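Local coordinates for monomethylamine corrinoid protein 1 (Methanosarcina barkeri, PDB 3EZX), which carries methyl groups on its corrinoid cofactor between the methyltransferases MtmB and MtbA in methanogenesis from monomethylamine, at residues Ala1-Glu4 with Ile5-Leu9; Gly46-Ile49 with Val50-Phe54; Glu58-Leu61 with Pro62-Met65. All coordinates share one frame; numbering follows the deposited sequence.

Interaction 1 (Ala1-Glu4 with Ile5-Leu9); sequences ANQE and IFDKL
Gln3 reaches Asp7 through two rotations: its CG stands opposite the backbone N (chi1 -163°), and a bend at chi2 then carries the amide back toward the following turn. Asp7 meets it with a carboxylate swung alongside its own backbone N (chi1 -58°). The pair bridges the first and second turns of helix 3-14, which opens the N-terminal helical bundle of this corrinoid protein. Gln3 NE2 donates to Asp7 OD1 at 3.3 Å, a weak bond, and the amide and carboxylate planes are 34° apart.

Asn2 occupies the N-cap position, yet its side chain makes no capping bond. The backbone pairing starts at this residue: Asn2 O receives Phe6 N at 3.2 Å, Gln3 O receives Asp7 N at 3.1 Å, and Glu4 O receives Lys8 N at 3.1 Å. These successive bonds, each spanning four residues, are the evidence that regular helical pairing is established at once.

On the buried side, Ile5 and Phe6 turn back under Asn2. The Asn2 CB lies 3.9 Å from CE2 of the Phe6 ring and 4.1 Å from Ile5 CG2, while Ala1 O approaches the same ring obliquely. Outside the turn, Ile5 packs on Leu24, Glu27 and Ala28 of helix 20-30, and Phe6 on Lys41 of helix 35-55.

The solvent side carries Glu4 and Lys8, extended chains that run abreast in the same direction. Their methylenes approach to 4.1 Å between Glu4 CG and Lys8 CE, but the charged ends do not form a salt bridge, with Glu4 OE2 4.5 Å from Lys8 NZ.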
# COMPACT_ATOMS: atom_id res chain seq x y z
N ALA A 1 -11.60 21.33 -10.01
CA ALA A 1 -11.06 21.49 -11.39
C ALA A 1 -10.28 20.24 -11.81
O ALA A 1 -10.23 19.25 -11.08
CB ALA A 1 -10.15 22.72 -11.46
N ASN A 2 -9.68 20.30 -13.00
CA ASN A 2 -8.87 19.20 -13.52
C ASN A 2 -9.63 17.92 -13.86
O ASN A 2 -9.02 16.91 -14.20
CB ASN A 2 -7.76 18.85 -12.52
CG ASN A 2 -6.91 20.05 -12.14
OD1 ASN A 2 -6.17 20.02 -11.16
ND2 ASN A 2 -7.01 21.12 -12.93
N GLN A 3 -10.96 17.95 -13.79
CA GLN A 3 -11.74 16.74 -14.06
C GLN A 3 -11.38 16.01 -15.34
O GLN A 3 -11.40 14.79 -15.39
CB GLN A 3 -13.24 17.04 -14.05
CG GLN A 3 -14.09 15.79 -13.90
CD GLN A 3 -13.78 15.03 -12.62
OE1 GLN A 3 -13.97 15.54 -11.52
NE2 GLN A 3 -13.29 13.80 -12.76
N GLU A 4 -11.05 16.75 -16.39
CA GLU A 4 -10.71 16.11 -17.65
C GLU A 4 -9.51 15.18 -17.54
O GLU A 4 -9.57 14.02 -17.97
CB GLU A 4 -10.46 17.12 -18.77
CG GLU A 4 -10.00 16.46 -20.07
CD GLU A 4 -9.78 17.44 -21.21
OE1 GLU A 4 -9.05 18.43 -21.03
OE2 GLU A 4 -10.33 17.19 -22.31
N ILE A 5 -8.41 15.67 -16.98
CA ILE A 5 -7.23 14.83 -16.86
C ILE A 5 -7.43 13.68 -15.87
O ILE A 5 -6.73 12.69 -15.92
CB ILE A 5 -5.97 15.67 -16.51
CG1 ILE A 5 -4.71 14.81 -16.68
CG2 ILE A 5 -6.10 16.22 -15.12
CD1 ILE A 5 -4.60 14.14 -18.05
N PHE A 6 -8.38 13.83 -14.96
CA PHE A 6 -8.68 12.76 -14.02
C PHE A 6 -9.32 11.60 -14.80
O PHE A 6 -8.92 10.44 -14.66
CB PHE A 6 -9.64 13.23 -12.93
CG PHE A 6 -8.99 14.08 -11.87
CD1 PHE A 6 -7.74 13.75 -11.37
CD2 PHE A 6 -9.64 15.19 -11.35
CE1 PHE A 6 -7.14 14.50 -10.37
CE2 PHE A 6 -9.06 15.95 -10.34
CZ PHE A 6 -7.80 15.60 -9.85
N ASP A 7 -10.31 11.92 -15.62
CA ASP A 7 -11.00 10.93 -16.43
C ASP A 7 -10.01 10.22 -17.36
O ASP A 7 -10.08 9.00 -17.54
CB ASP A 7 -12.11 11.59 -17.26
CG ASP A 7 -13.14 12.34 -16.40
OD1 ASP A 7 -13.61 11.79 -15.39
OD2 ASP A 7 -13.49 13.48 -16.77
N LYS A 8 -9.08 10.98 -17.94
CA LYS A 8 -8.08 10.40 -18.83
C LYS A 8 -7.19 9.41 -18.08
O LYS A 8 -6.82 8.35 -18.61
CB LYS A 8 -7.21 11.50 -19.44
CG LYS A 8 -7.91 12.36 -20.48
CD LYS A 8 -6.92 13.27 -21.19
CE LYS A 8 -7.59 14.02 -22.33
NZ LYS A 8 -6.62 14.84 -23.12
N LEU A 9 -6.84 9.76 -16.85
CA LEU A 9 -6.02 8.90 -16.01
C LEU A 9 -6.85 7.67 -15.66
O LEU A 9 -6.38 6.54 -15.74
CB LEU A 9 -5.60 9.65 -14.75
CG LEU A 9 -4.62 10.80 -14.99
CD1 LEU A 9 -4.53 11.70 -13.76
CD2 LEU A 9 -3.26 10.23 -15.35

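Interaction 2 (Gly46-Ile49 with Val50-Phe54)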
# COMPACT_ATOMS: atom_id res chain seq x y z
N GLY A 46 -9.95 4.51 -11.59
CA GLY A 46 -9.91 3.56 -12.68
C GLY A 46 -9.65 2.14 -12.19
O GLY A 46 -10.30 1.21 -12.65
N MET A 47 -8.71 1.98 -11.27
CA MET A 47 -8.41 0.64 -10.75
C MET A 47 -9.65 -0.00 -10.11
O MET A 47 -9.83 -1.22 -10.18
CB MET A 47 -7.27 0.68 -9.73
CG MET A 47 -6.63 -0.70 -9.45
SD MET A 47 -5.73 -1.37 -10.89
CE MET A 47 -7.01 -2.33 -11.64
N LYS A 48 -10.49 0.82 -9.50
CA LYS A 48 -11.71 0.34 -8.87
C LYS A 48 -12.67 -0.17 -9.94
O LYS A 48 -13.23 -1.26 -9.80
CB LYS A 48 -12.38 1.46 -8.07
CG LYS A 48 -13.66 1.03 -7.38
CD LYS A 48 -14.31 2.18 -6.63
CE LYS A 48 -15.59 1.73 -5.93
NZ LYS A 48 -16.24 2.85 -5.20
N ILE A 49 -12.86 0.61 -11.00
CA ILE A 49 -13.75 0.20 -12.09
C ILE A 49 -13.27 -1.10 -12.71
O ILE A 49 -14.07 -2.00 -12.99
CB ILE A 49 -13.82 1.28 -13.18
CG1 ILE A 49 -14.54 2.52 -12.64
CG2 ILE A 49 -14.52 0.73 -14.42
CD1 ILE A 49 -14.58 3.70 -13.61
N VAL A 50 -11.96 -1.20 -12.93
CA VAL A 50 -11.36 -2.40 -13.51
C VAL A 50 -11.54 -3.57 -12.56
O VAL A 50 -11.61 -4.73 -12.99
CB VAL A 50 -9.84 -2.19 -13.78
CG1 VAL A 50 -9.21 -3.48 -14.29
CG2 VAL A 50 -9.65 -1.07 -14.80
N GLY A 51 -11.61 -3.27 -11.27
CA GLY A 51 -11.82 -4.32 -10.29
C GLY A 51 -13.23 -4.87 -10.39
O GLY A 51 -13.43 -6.08 -10.36
N ASP A 52 -14.20 -3.97 -10.52
CA ASP A 52 -15.60 -4.37 -10.65
C ASP A 52 -15.82 -5.15 -11.94
O ASP A 52 -16.43 -6.22 -11.93
CB ASP A 52 -16.52 -3.14 -10.62
CG ASP A 52 -16.35 -2.29 -9.37
OD1 ASP A 52 -16.20 -2.88 -8.27
OD2 ASP A 52 -16.38 -1.05 -9.47
N LYS A 53 -15.32 -4.61 -13.05
CA LYS A 53 -15.44 -5.28 -14.35
C LYS A 53 -14.98 -6.74 -14.27
O LYS A 53 -15.62 -7.64 -14.82
CB LYS A 53 -14.61 -4.56 -15.41
CG LYS A 53 -15.35 -3.49 -16.20
CD LYS A 53 -14.46 -2.92 -17.30
CE LYS A 53 -15.25 -2.21 -18.38
NZ LYS A 53 -16.04 -1.07 -17.83
N PHE A 54 -13.87 -6.97 -13.58
CA PHE A 54 -13.32 -8.31 -13.43
C PHE A 54 -14.24 -9.17 -12.57
O PHE A 54 -14.57 -10.29 -12.94
CB PHE A 54 -11.93 -8.22 -12.78
CG PHE A 54 -11.23 -9.55 -12.62
CD1 PHE A 54 -11.19 -10.17 -11.38
CD2 PHE A 54 -10.59 -10.14 -13.69
CE1 PHE A 54 -10.51 -11.38 -11.21
CE2 PHE A 54 -9.91 -11.35 -13.54
CZ PHE A 54 -9.87 -11.97 -12.29
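Met47 and Val50 supply the apolar part of this contact. The Met47 chain, bent at chi2 and chi3, curls its terminal methyl down the helix until CE lies 3.6 Å from Val50 CB and equally near Val50 CG1. Val50 presents CG1 to this methyl because that branch lies opposite its backbone N (chi1 176°), while CG2 leans over Gly46 O.

Backbone hydrogen bonds run beneath these side chains. Val50 N donates to Gly46 O at 2.9 Å, Asp52 N to Lys48 O at 3.0 Å, and Lys53 N to Ile49 O at 2.9 Å, the last almost straight at 175°. Gly51 N is shared: it bonds to Met47 O at 2.9 Å and weakly to Lys48 O. The nine residues make about two and a half turns of helix 35-55, the third helix of the B12-binding N-terminal bundle, and Met47 and Phe54 belong to the pocket of the bound 5-hydroxybenzimidazolylcobamide. Met47 also touches Ile13 of helix 3-14 and Met71 of helix 61-82.

Among the polar side chains, Lys48 and Asp52 are exposed. Lys48 is fully extended, and Asp52 OD2 lies 4.0 Å from Lys48 CG, whereas Lys48 NZ is 5.8 Å from that oxygen, too far for a salt bridge. The Ile49 and Lys53 side chains are aligned, the lysine bending at chi4 to bring NZ to 4.1 Å from Ile49 CG2.

Interaction 3 (Glu58-Leu61 with Pro62-Met65); sequences EIFL and PQIM
From Ile59 to Phe60 the backbone is extended, and at Leu61 it turns into the first turn of helix 61-82, with Phe60 O receiving Ile64 N at 3.0 Å and Leu61 O receiving Met65 N, also at 3.0 Å. Phe60 O takes a second, weak bond from Gln63 N.

Phe60 is the N-cap residue, and its side chain has no acceptor to offer the helix start. Gln63, three residues on, reaches back to the N-cap amide: its OE1 accepts the Phe60 N-H at 2.6 Å, with an N-H...O angle of 155° and the donor in the plane of the side-chain carbonyl. The bond ties a side chain of the first helical turn to the backbone just before it. A bend at chi2 (75°) folds the glutamine back to make it. The Gln63 and Phe60 side chains run abreast, and the amide plane stands at 83° to the phenyl ring.

Apolar groups close the turn. Ile59 CD1 meets Ile64 CD1 at 3.7 Å, the two side chains crossing near a right angle. Phe60 CB rests 3.7 Å from Pro62 CD. Leu61 CD2 reaches across to Ile64 CB, 4.1 Å away.

Leu61, Ile64 and Met65 all touch the 5-hydroxybenzimidazolylcobamide, so this helix start forms part of the corrinoid pocket; the Ile64 side chain is about 7 Å from that of His105, by similarity the axial ligand of the cobalt. Within the bundle, Ile59 packs on Val50 and Ile64 on both Val50 and Phe54, seating the beginning of helix 61-82 against the end of helix 35-55.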
# COMPACT_ATOMS: atom_id res chain seq x y z
N GLU A 58 -16.49 -9.42 -16.89
CA GLU A 58 -16.54 -8.66 -18.14
C GLU A 58 -15.16 -8.64 -18.80
O GLU A 58 -15.05 -8.70 -20.02
CB GLU A 58 -17.03 -7.23 -17.86
CG GLU A 58 -18.45 -7.17 -17.29
CD GLU A 58 -18.98 -5.76 -17.15
OE1 GLU A 58 -20.14 -5.59 -16.71
OE2 GLU A 58 -18.24 -4.81 -17.49
N ILE A 59 -14.13 -8.55 -17.97
CA ILE A 59 -12.74 -8.55 -18.44
C ILE A 59 -12.04 -9.67 -17.67
O ILE A 59 -12.63 -10.26 -16.76
CB ILE A 59 -12.05 -7.21 -18.14
CG1 ILE A 59 -11.96 -6.99 -16.63
CG2 ILE A 59 -12.82 -6.08 -18.83
CD1 ILE A 59 -11.23 -5.74 -16.24
N PHE A 60 -10.79 -9.96 -18.02
CA PHE A 60 -10.10 -11.05 -17.34
C PHE A 60 -8.66 -10.78 -16.95
O PHE A 60 -8.23 -9.63 -16.87
CB PHE A 60 -10.20 -12.31 -18.21
CG PHE A 60 -11.61 -12.71 -18.51
CD1 PHE A 60 -12.25 -12.28 -19.67
CD2 PHE A 60 -12.33 -13.46 -17.59
CE1 PHE A 60 -13.60 -12.58 -19.89
CE2 PHE A 60 -13.67 -13.76 -17.80
CZ PHE A 60 -14.31 -13.33 -18.95
N LEU A 61 -7.91 -11.84 -16.73
CA LEU A 61 -6.53 -11.67 -16.32
C LEU A 61 -5.58 -10.97 -17.27
O LEU A 61 -4.62 -10.32 -16.82
CB LEU A 61 -5.94 -13.00 -15.85
CG LEU A 61 -6.16 -13.27 -14.35
CD1 LEU A 61 -5.05 -14.17 -13.91
CD2 LEU A 61 -6.13 -11.98 -13.50
N PRO A 62 -5.81 -11.07 -18.58
CA PRO A 62 -4.86 -10.36 -19.44
C PRO A 62 -5.03 -8.86 -19.27
O PRO A 62 -4.05 -8.12 -19.31
CB PRO A 62 -5.22 -10.86 -20.83
CG PRO A 62 -5.75 -12.27 -20.52
CD PRO A 62 -6.67 -11.96 -19.38
N GLN A 63 -6.28 -8.44 -19.07
CA GLN A 63 -6.62 -7.04 -18.89
C GLN A 63 -6.17 -6.49 -17.54
O GLN A 63 -5.76 -5.34 -17.43
CB GLN A 63 -8.14 -6.82 -19.02
CG GLN A 63 -8.72 -7.00 -20.43
CD GLN A 63 -8.84 -8.45 -20.85
OE1 GLN A 63 -9.59 -9.23 -20.25
NE2 GLN A 63 -8.11 -8.82 -21.89
N ILE A 64 -6.28 -7.32 -16.51
CA ILE A 64 -5.89 -6.91 -15.16
C ILE A 64 -4.37 -6.78 -15.06
O ILE A 64 -3.86 -5.91 -14.36
CB ILE A 64 -6.38 -7.93 -14.11
CG1 ILE A 64 -7.90 -8.01 -14.14
CG2 ILE A 64 -5.89 -7.54 -12.72
CD1 ILE A 64 -8.59 -6.69 -13.85
N MET A 65 -3.65 -7.64 -15.77
CA MET A 65 -2.19 -7.58 -15.74
C MET A 65 -1.73 -6.26 -16.32
O MET A 65 -0.88 -5.58 -15.75
CB MET A 65 -1.59 -8.74 -16.52
CG MET A 65 -1.88 -10.08 -15.90
SD MET A 65 -1.29 -11.45 -16.89
CE MET A 65 -0.30 -12.25 -15.71

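The three interactions follow one another along the chain without nesting or crossing, and each joins adjoining segments, so none closes a long loop. Interaction 1 starts helix 3-14 at the N terminus; its centre is about 17 Å from that of interaction 2 and about 24 Å from that of interaction 3, and it touches neither. Interactions 2 and 3 do touch, joining the last turns of helix 35-55 to the start of helix 61-82. Lys53 O lies 2.9 Å from Glu58 N, a probable hydrogen bond across the turn, and Phe54 CD2 is 3.5 Å from Ile64 CG1. Interactions 2 and 3 both touch the corrinoid; interaction 1 is remote from it.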